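Local atomic coordinates of 70 kDa protein (Xanthomonas sp., PDB entry 4B2N), a protein that cleaves rubber oxidatively and processively as a dioxygenase, carrying two covalently attached c-type hemes, one of them probably the site where oxygen is handled. Residues H118-F121 / L122-G125; A218-L221 / A222-F226. All coordinates share one frame; numbering follows the deposited sequence.

Contact 1. Residues H118-F121 / L122-G125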
ATOM      1  N   HIS A 118      15.827  19.096 -11.670  1.00 17.00           N
ATOM      2  CA  HIS A 118      17.251  19.212 -11.839  1.00 18.47           C
ATOM      3  C   HIS A 118      17.850  20.209 -10.872  1.00 18.07           C
ATOM      4  O   HIS A 118      19.026  20.045 -10.464  1.00 16.18           O
ATOM      5  CB  HIS A 118      17.557  19.645 -13.270  1.00 17.54           C
ATOM      6  CG  HIS A 118      18.982  19.423 -13.681  1.00 19.39           C
ATOM      7  ND1 HIS A 118      19.589  18.189 -13.622  1.00 19.24           N
ATOM      8  CD2 HIS A 118      19.939  20.325 -14.128  1.00 21.26           C
ATOM      9  CE1 HIS A 118      20.862  18.303 -14.062  1.00 20.55           C
ATOM     10  NE2 HIS A 118      21.074  19.612 -14.389  1.00 21.82           N
ATOM     11  N   PHE A 119      17.076  21.242 -10.534  1.00 17.28           N
ATOM     12  CA  PHE A 119      17.555  22.341  -9.636  1.00 17.67           C
ATOM     13  C   PHE A 119      16.955  22.257  -8.242  1.00 16.57           C
ATOM     14  O   PHE A 119      17.019  23.205  -7.484  1.00 16.20           O
ATOM     15  CB  PHE A 119      17.373  23.753 -10.290  1.00 18.78           C
ATOM     16  CG  PHE A 119      18.372  24.004 -11.400  1.00 19.80           C
ATOM     17  CD1 PHE A 119      19.666  24.463 -11.117  1.00 21.67           C
ATOM     18  CD2 PHE A 119      18.077  23.723 -12.722  1.00 21.13           C
ATOM     19  CE1 PHE A 119      20.619  24.672 -12.138  1.00 24.68           C
ATOM     20  CE2 PHE A 119      19.019  23.932 -13.756  1.00 22.97           C
ATOM     21  CZ  PHE A 119      20.301  24.406 -13.474  1.00 21.88           C
ATOM     22  N   ILE A 120      16.276  21.150  -7.907  1.00 16.12           N
ATOM     23  CA  ILE A 120      15.545  21.125  -6.636  1.00 15.38           C
ATOM     24  C   ILE A 120      16.470  21.261  -5.421  1.00 15.14           C
ATOM     25  O   ILE A 120      15.984  21.485  -4.357  1.00 15.43           O
ATOM     26  CB  ILE A 120      14.731  19.780  -6.464  1.00 16.80           C
ATOM     27  CG1 ILE A 120      13.554  19.950  -5.475  1.00 16.34           C
ATOM     28  CG2 ILE A 120      15.664  18.598  -6.188  1.00 16.29           C
ATOM     29  CD1 ILE A 120      12.472  18.958  -5.833  1.00 18.29           C
ATOM     30  N   PHE A 121      17.769  21.053  -5.527  1.00 16.63           N
ATOM     31  CA  PHE A 121      18.674  21.393  -4.383  1.00 16.91           C
ATOM     32  C   PHE A 121      18.427  22.866  -3.960  1.00 17.35           C
ATOM     33  O   PHE A 121      18.699  23.217  -2.817  1.00 17.09           O
ATOM     34  CB  PHE A 121      20.177  21.200  -4.732  1.00 17.33           C
ATOM     35  CG  PHE A 121      20.624  21.939  -5.946  1.00 19.03           C
ATOM     36  CD1 PHE A 121      21.103  23.257  -5.834  1.00 18.50           C
ATOM     37  CD2 PHE A 121      20.576  21.314  -7.221  1.00 18.10           C
ATOM     38  CE1 PHE A 121      21.512  23.918  -6.967  1.00 20.24           C
ATOM     39  CE2 PHE A 121      20.961  21.991  -8.361  1.00 20.22           C
ATOM     40  CZ  PHE A 121      21.404  23.299  -8.250  1.00 20.78           C
ATOM     41  N   LEU A 122      17.999  23.748  -4.894  1.00 17.68           N
ATOM     42  CA  LEU A 122      17.699  25.150  -4.494  1.00 17.92           C
ATOM     43  C   LEU A 122      16.685  25.149  -3.387  1.00 18.26           C
ATOM     44  O   LEU A 122      16.841  25.893  -2.412  1.00 17.54           O
ATOM     45  CB  LEU A 122      17.196  26.033  -5.640  1.00 18.51           C
ATOM     46  CG  LEU A 122      18.248  26.278  -6.708  1.00 19.16           C
ATOM     47  CD1 LEU A 122      17.596  26.974  -7.905  1.00 19.22           C
ATOM     48  CD2 LEU A 122      19.447  27.071  -6.124  1.00 19.28           C
ATOM     49  N   GLN A 123      15.644  24.302  -3.510  1.00 17.00           N
ATOM     50  CA  GLN A 123      14.596  24.203  -2.510  1.00 17.18           C
ATOM     51  C   GLN A 123      15.073  23.565  -1.220  1.00 16.40           C
ATOM     52  O   GLN A 123      14.427  23.660  -0.169  1.00 16.25           O
ATOM     53  CB  GLN A 123      13.368  23.396  -3.066  1.00 17.09           C
ATOM     54  CG  GLN A 123      12.476  24.296  -3.963  1.00 18.28           C
ATOM     55  CD  GLN A 123      13.180  24.752  -5.221  1.00 19.57           C
ATOM     56  OE1 GLN A 123      13.867  23.960  -5.936  1.00 18.73           O
ATOM     57  NE2 GLN A 123      13.067  26.063  -5.495  1.00 19.28           N
ATOM     58  N   TRP A 124      16.189  22.856  -1.277  1.00 17.14           N
ATOM     59  CA  TRP A 124      16.753  22.312  -0.010  1.00 16.46           C
ATOM     60  C   TRP A 124      17.578  23.387   0.683  1.00 17.32           C
ATOM     61  O   TRP A 124      18.074  23.158   1.773  1.00 16.61           O
ATOM     62  CB  TRP A 124      17.750  21.221  -0.313  1.00 17.28           C
ATOM     63  CG  TRP A 124      17.262  20.066  -1.149  1.00 16.59           C
ATOM     64  CD1 TRP A 124      15.946  19.713  -1.438  1.00 17.57           C
ATOM     65  CD2 TRP A 124      18.085  19.105  -1.838  1.00 16.45           C
ATOM     66  NE1 TRP A 124      15.890  18.643  -2.250  1.00 18.46           N
ATOM     67  CE2 TRP A 124      17.155  18.191  -2.514  1.00 17.72           C
ATOM     68  CE3 TRP A 124      19.451  18.897  -1.952  1.00 16.40           C
ATOM     69  CZ2 TRP A 124      17.596  17.108  -3.275  1.00 16.92           C
ATOM     70  CZ3 TRP A 124      19.895  17.837  -2.773  1.00 15.54           C
ATOM     71  CH2 TRP A 124      18.988  16.934  -3.378  1.00 16.91           C
ATOM     72  N   GLY A 125      17.820  24.519   0.011  1.00 16.76           N
ATOM     73  CA  GLY A 125      18.657  25.587   0.598  1.00 17.16           C
ATOM     74  C   GLY A 125      20.124  25.542   0.148  1.00 18.45           C
ATOM     75  O   GLY A 125      20.937  26.256   0.729  1.00 20.73           O
TER

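Contact 2. Residues A218-L221 / A222-F226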
ATOM      1  N   ALA A 218       6.657  11.291   1.924  1.00 14.79           N
ATOM      2  CA  ALA A 218       5.820  11.838   0.839  1.00 15.27           C
ATOM      3  C   ALA A 218       5.556  13.298   1.021  1.00 14.95           C
ATOM      4  O   ALA A 218       5.496  14.045   0.030  1.00 16.34           O
ATOM      5  CB  ALA A 218       4.514  11.084   0.717  1.00 15.02           C
ATOM      6  N   GLY A 219       5.382  13.738   2.263  1.00 15.51           N
ATOM      7  CA  GLY A 219       5.150  15.162   2.510  1.00 15.68           C
ATOM      8  C   GLY A 219       6.316  16.045   2.087  1.00 16.03           C
ATOM      9  O   GLY A 219       6.123  17.194   1.563  1.00 16.83           O
ATOM     10  N   LEU A 220       7.539  15.560   2.326  1.00 15.60           N
ATOM     11  CA  LEU A 220       8.687  16.414   2.066  1.00 15.53           C
ATOM     12  C   LEU A 220       8.856  16.564   0.553  1.00 15.31           C
ATOM     13  O   LEU A 220       9.173  17.644   0.039  1.00 14.96           O
ATOM     14  CB  LEU A 220       9.908  15.789   2.708  1.00 16.25           C
ATOM     15  CG  LEU A 220      11.195  16.576   2.606  1.00 16.40           C
ATOM     16  CD1 LEU A 220      11.047  17.997   3.161  1.00 17.03           C
ATOM     17  CD2 LEU A 220      12.305  15.841   3.414  1.00 14.56           C
ATOM     18  N   LEU A 221       8.579  15.488  -0.191  1.00 15.37           N
ATOM     19  CA  LEU A 221       8.677  15.630  -1.680  1.00 15.37           C
ATOM     20  C   LEU A 221       7.653  16.621  -2.192  1.00 14.26           C
ATOM     21  O   LEU A 221       7.969  17.501  -3.014  1.00 16.52           O
ATOM     22  CB  LEU A 221       8.391  14.259  -2.275  1.00 15.39           C
ATOM     23  CG  LEU A 221       8.411  14.114  -3.791  1.00 14.66           C
ATOM     24  CD1 LEU A 221       9.821  14.269  -4.289  1.00 15.99           C
ATOM     25  CD2 LEU A 221       7.791  12.733  -4.121  1.00 15.14           C
ATOM     26  N   ALA A 222       6.419  16.498  -1.695  1.00 15.23           N
ATOM     27  CA  ALA A 222       5.297  17.390  -2.083  1.00 16.34           C
ATOM     28  C   ALA A 222       5.648  18.849  -1.719  1.00 15.98           C
ATOM     29  O   ALA A 222       5.525  19.781  -2.544  1.00 17.71           O
ATOM     30  CB  ALA A 222       3.969  16.943  -1.364  1.00 14.11           C
ATOM     31  N   SER A 223       6.160  19.028  -0.495  1.00 16.35           N
ATOM     32  CA  SER A 223       6.535  20.377  -0.030  1.00 16.41           C
ATOM     33  C   SER A 223       7.614  20.992  -0.899  1.00 16.34           C
ATOM     34  O   SER A 223       7.438  22.160  -1.416  1.00 16.71           O
ATOM     35  CB  SER A 223       7.002  20.298   1.429  1.00 15.87           C
ATOM     36  OG  SER A 223       7.349  21.592   1.833  1.00 16.25           O
ATOM     37  N   ASP A 224       8.702  20.244  -1.124  1.00 14.82           N
ATOM     38  CA  ASP A 224       9.749  20.745  -2.017  1.00 15.98           C
ATOM     39  C   ASP A 224       9.186  21.065  -3.395  1.00 15.92           C
ATOM     40  O   ASP A 224       9.476  22.133  -3.967  1.00 15.73           O
ATOM     41  CB  ASP A 224      10.962  19.813  -2.159  1.00 15.89           C
ATOM     42  CG  ASP A 224      11.747  19.655  -0.849  1.00 18.12           C
ATOM     43  OD1 ASP A 224      11.545  20.427   0.127  1.00 18.12           O
ATOM     44  OD2 ASP A 224      12.604  18.759  -0.827  1.00 17.70           O
ATOM     45  N   MET A 225       8.457  20.111  -3.972  1.00 15.94           N
ATOM     46  CA  MET A 225       8.025  20.251  -5.383  1.00 17.55           C
ATOM     47  C   MET A 225       7.098  21.458  -5.553  1.00 16.60           C
ATOM     48  O   MET A 225       7.127  22.165  -6.606  1.00 15.68           O
ATOM     49  CB  MET A 225       7.279  18.963  -5.795  1.00 19.83           C
ATOM     50  CG  MET A 225       8.166  17.755  -5.857  1.00 25.95           C
ATOM     51  SD  MET A 225       9.226  17.960  -7.239  1.00 37.78           S
ATOM     52  CE  MET A 225       9.426  16.245  -7.694  1.00 24.64           C
ATOM     53  N   PHE A 226       6.331  21.700  -4.505  1.00 16.14           N
ATOM     54  CA  PHE A 226       5.319  22.754  -4.499  1.00 18.95           C
ATOM     55  C   PHE A 226       6.019  24.099  -4.710  1.00 19.96           C
ATOM     56  O   PHE A 226       5.419  24.996  -5.300  1.00 21.10           O
ATOM     57  CB  PHE A 226       4.438  22.780  -3.209  1.00 21.21           C
ATOM     58  CG  PHE A 226       3.541  24.024  -3.146  1.00 22.35           C
ATOM     59  CD1 PHE A 226       2.476  24.150  -4.025  1.00 22.98           C
ATOM     60  CD2 PHE A 226       3.805  25.082  -2.267  1.00 23.00           C
ATOM     61  CE1 PHE A 226       1.678  25.297  -4.017  1.00 25.22           C
ATOM     62  CE2 PHE A 226       3.024  26.238  -2.281  1.00 24.77           C
ATOM     63  CZ  PHE A 226       1.964  26.338  -3.140  1.00 25.13           C
TER

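Contact 1. Residues H118-F121 / L122-G125
Trp124 folds back over the backbone of Ile120 and Phe121, and its side chain can be followed outward atom by atom. Trp124 CB lies 3.3 Å from Phe121 O. Beyond it CG stands beside the backbone N, anti to the carbonyl carbon (chi1 -56°), which turns the indole back along the preceding turn. One face of the indole then covers two backbone atoms: Ile120 O on the side of the five-membered ring, nearest CD1, and Phe121 CA over the six-membered ring near CD2 and CE3, 3.8 Å from the centroid of that Trp124 ring and 27° off its normal, a CH-pi contact. Farther out, CE3 packs on Phe121 CB, and Trp124 CZ2 reaches Ile120 CG2 at 3.8 Å, the two side chains crossing at about a right angle. The indole N-H, at the edge of the five-membered ring, is satisfied by Tyr141 OH of helix 133-141.

On the Leu122 side, Leu122 CD2 lies 3.9 Å from Phe121 CE1, and the two side chains run side by side in the same direction. In the backbone, Leu122 N bonds to Phe119 O at 2.8 Å and 157°. The bonds from Gln123 N and Trp124 N to Ile120 O, and from Trp124 N to Phe121 O, are weak and bent. Gln123 OE1 comes 3.4 Å from Ile120 CA.

Phe119 is the first residue after helix 114-118 to leave helical angles, and Leu122 to Gly125 form a type I beta turn, closed by Gly125 N to Leu122 O: an irregular, helix-like coil finishing in a beta turn.

Contact 2. Residues A218-L221 / A222-F226
Leu221 and Met225, one helical turn apart, lie side by side and point the same way, meeting where Leu221 CD1 comes 4.0 Å from Met225 CE. Their first torsions differ. Leu221 carries CG anti to its backbone N (chi1 179°), whereas Met225 sets CG anti to the carbonyl carbon and bends again at chi2 and chi3, which curls its methyl back to the leucine.

Leu220 and Asp224 make the neighbouring i to i+4 pair, but at a slant: Leu220 CD1 touches the carboxylate of Asp224 at OD1, at 3.9 Å, without running alongside it. The carboxylate has several polar partners. OD2 is hydrogen-bonded to the Tyr141 hydroxyl and forms a salt bridge with Arg140, while OD1 pairs with Arg227; these positive charges would be expected to favour its ionised form. Ser223 OG meets Pro616 O and Ile618 N, and Ser223 CB sits 3.2 Å from Gly219 O.

The backbone evidence for a regular alpha helix is a run of i to i+4 bonds: Ala222 N to Ala218 O at 3.1 Å, Ser223 N to Gly219 O at 2.8 Å and Asp224 N to Leu220 O at 2.9 Å. The last is nearly straight, at 173°.

Helix 218-226 lies against helix 133-141, with Leu220 on Arg140 and Leu221 on Tyr141, while Leu221 and Met225 also touch Met111, just before strand 112-113. At the N-terminal end of the helix, the side chain of Ala218 approaches a bound heme c to about 5 Å and that of Cys194, a covalent heme attachment residue on helix 192-195, to about 6 Å.

How the contacts relate
Contact 1 comes first along the chain, in the loop between helices 114-118 and 133-141, and contact 2 follows within helix 218-226. Their centres are about 12 Å apart, on the same side of the chain's centre, and they pack directly: Ile120 CD1 lies 3.7 Å from Met225 SD, and Trp124 CD1 lies 3.5 Å from Asp224 OD2. Both rest on helix 133-141, where the Tyr141 hydroxyl links Trp124 to Asp224. The centre of contact 1 is about 29 Å from the centre of the chain. That of contact 2 is about 19 Å from it. With Asp224 and Met225 against 118-125 and Ala218 near heme c, helix 218-226 lies between the two.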